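Long-range contact in phosphodiesterase (Salpingoeca rosetta, PDB 7D7P), which belongs to the cyclic nucleotide phosphodiesterase family of the HD clan and has an all-helical fold that carries zinc and magnesium ions: residues A[46-51]-A[72-77]. Residue numbers count along the deposited sequence, not the author numbering.
Sequences LAASSL and RVFQEL
From helix 43-47 the chain runs through a loop to Leu51, with Ser49 extended (phi/psi -75/150°), antiparallel to the last turn of helix 63-76: the register pairs Leu46 with Glu76 (CA-CA 7.2 Å) and Leu51 with Arg72 (CA-CA 7.7 Å). Arg72 (chi1 m, chi2 t, chi3 p) and Glu76 (m, t), one turn apart, project toward the loop, and Arg72 NH2 bridges Glu76 OE1 at 2.8 Å. Ser49 (chi1 t) donates from OG to Glu76 OE2 (2.9 Å) and accepts from Leu51 N (2.9 Å), an ST turn; Ser50 OG (chi1 p) accepts from Arg72 NH2 (3.2 Å). A water links Leu46 O (3.0 Å) to Glu76 OE2 (2.6 Å). Leu51 (t, p) sets CD2 3.8 Å from Val73 CG2, and Leu46 (m, t) brings CD1 3.9 Å from Leu77 CD2. Tyr120 of helix 109-126 touches Leu51, Val73 and Leu77. Charged groups paired within the helix thus also bond neutral serine hydroxyls, while apolar contacts join helix 43-47 and its loop to 72-77.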
loop_
_atom_site.group_PDB
_atom_site.type_symbol
_atom_site.label_atom_id
_atom_site.label_comp_id
_atom_site.label_asym_id
_atom_site.label_seq_id
_atom_site.Cartn_x
_atom_site.Cartn_y
_atom_site.Cartn_z
ATOM N N LEU A 46 -11.872 3.992 -34.149
ATOM C CA LEU A 46 -12.791 3.976 -33.015
ATOM C C LEU A 46 -12.403 5.015 -31.969
ATOM O O LEU A 46 -13.270 5.701 -31.416
ATOM C CB LEU A 46 -12.826 2.579 -32.394
ATOM C CG LEU A 46 -13.420 1.465 -33.258
ATOM C CD1 LEU A 46 -13.045 0.087 -32.723
ATOM C CD2 LEU A 46 -14.926 1.617 -33.343
ATOM N N ALA A 47 -11.103 5.148 -31.692
ATOM C CA ALA A 47 -10.644 6.073 -30.662
ATOM C C ALA A 47 -10.827 7.532 -31.058
ATOM O O ALA A 47 -10.755 8.408 -30.190
ATOM C CB ALA A 47 -9.174 5.803 -30.336
ATOM N N ALA A 48 -11.057 7.815 -32.340
ATOM C CA ALA A 48 -11.263 9.186 -32.788
ATOM C C ALA A 48 -12.695 9.665 -32.594
ATOM O O ALA A 48 -12.955 10.863 -32.747
ATOM C CB ALA A 48 -10.871 9.321 -34.261
ATOM N N SER A 49 -13.621 8.770 -32.263
ATOM C CA SER A 49 -15.016 9.144 -32.084
ATOM C C SER A 49 -15.220 9.874 -30.763
ATOM O O SER A 49 -14.513 9.637 -29.780
ATOM C CB SER A 49 -15.908 7.902 -32.134
ATOM O OG SER A 49 -17.145 8.128 -31.477
ATOM N N SER A 50 -16.214 10.769 -30.746
ATOM C CA SER A 50 -16.566 11.469 -29.514
ATOM C C SER A 50 -17.065 10.515 -28.435
ATOM O O SER A 50 -17.117 10.894 -27.261
ATOM C CB SER A 50 -17.626 12.535 -29.797
ATOM O OG SER A 50 -18.814 11.952 -30.307
ATOM N N LEU A 51 -17.441 9.290 -28.813
ATOM C CA LEU A 51 -17.814 8.271 -27.841
ATOM C C LEU A 51 -16.620 7.783 -27.029
ATOM O O LEU A 51 -16.807 7.297 -25.908
ATOM C CB LEU A 51 -18.475 7.091 -28.561
ATOM C CG LEU A 51 -19.063 5.952 -27.724
ATOM C CD1 LEU A 51 -20.298 6.419 -26.974
ATOM C CD2 LEU A 51 -19.387 4.753 -28.606
ATOM N N ARG A 72 -24.956 3.588 -29.762
ATOM C CA ARG A 72 -23.744 4.024 -30.448
ATOM C C ARG A 72 -22.608 3.025 -30.265
ATOM O O ARG A 72 -21.809 2.818 -31.186
ATOM C CB ARG A 72 -23.320 5.405 -29.949
ATOM C CG ARG A 72 -24.000 6.557 -30.660
ATOM C CD ARG A 72 -23.352 7.887 -30.299
ATOM N NE ARG A 72 -21.996 8.017 -30.831
ATOM C CZ ARG A 72 -21.203 9.060 -30.606
ATOM N NH1 ARG A 72 -21.623 10.068 -29.853
ATOM N NH2 ARG A 72 -19.986 9.097 -31.130
ATOM N N VAL A 73 -22.507 2.410 -29.084
ATOM C CA VAL A 73 -21.481 1.394 -28.867
ATOM C C VAL A 73 -21.678 0.233 -29.835
ATOM O O VAL A 73 -20.734 -0.215 -30.497
ATOM C CB VAL A 73 -21.491 0.915 -27.404
ATOM C CG1 VAL A 73 -20.623 -0.330 -27.252
ATOM C CG2 VAL A 73 -21.010 2.018 -26.475
ATOM N N PHE A 74 -22.916 -0.264 -29.936
ATOM C CA PHE A 74 -23.217 -1.343 -30.872
ATOM C C PHE A 74 -22.979 -0.912 -32.315
ATOM O O PHE A 74 -22.450 -1.683 -33.123
ATOM C CB PHE A 74 -24.667 -1.803 -30.694
ATOM C CG PHE A 74 -24.870 -2.769 -29.562
ATOM C CD1 PHE A 74 -24.837 -2.334 -28.247
ATOM C CD2 PHE A 74 -25.113 -4.109 -29.814
ATOM C CE1 PHE A 74 -25.034 -3.217 -27.204
ATOM C CE2 PHE A 74 -25.309 -4.999 -28.778
ATOM C CZ PHE A 74 -25.269 -4.553 -27.469
ATOM N N GLN A 75 -23.371 0.317 -32.660
ATOM C CA GLN A 75 -23.248 0.774 -34.040
ATOM C C GLN A 75 -21.787 0.976 -34.431
ATOM O O GLN A 75 -21.344 0.494 -35.479
ATOM C CB GLN A 75 -24.040 2.066 -34.239
ATOM N N GLU A 76 -21.020 1.681 -33.594
ATOM C CA GLU A 76 -19.658 2.039 -33.978
ATOM C C GLU A 76 -18.717 0.839 -33.958
ATOM O O GLU A 76 -17.717 0.831 -34.685
ATOM C CB GLU A 76 -19.139 3.156 -33.075
ATOM C CG GLU A 76 -19.909 4.460 -33.249
ATOM C CD GLU A 76 -19.197 5.658 -32.655
ATOM O OE1 GLU A 76 -19.805 6.748 -32.621
ATOM O OE2 GLU A 76 -18.034 5.512 -32.222
ATOM N N LEU A 77 -19.011 -0.178 -33.148
ATOM C CA LEU A 77 -18.226 -1.408 -33.156
ATOM C C LEU A 77 -18.622 -2.356 -34.282
ATOM O O LEU A 77 -18.038 -3.440 -34.385
ATOM C CB LEU A 77 -18.350 -2.127 -31.810
ATOM C CG LEU A 77 -17.641 -1.438 -30.643
ATOM C CD1 LEU A 77 -17.938 -2.148 -29.332
ATOM C CD2 LEU A 77 -16.140 -1.376 -30.902
HETATM O O HOH W 1 -15.874 4.270 -31.385
#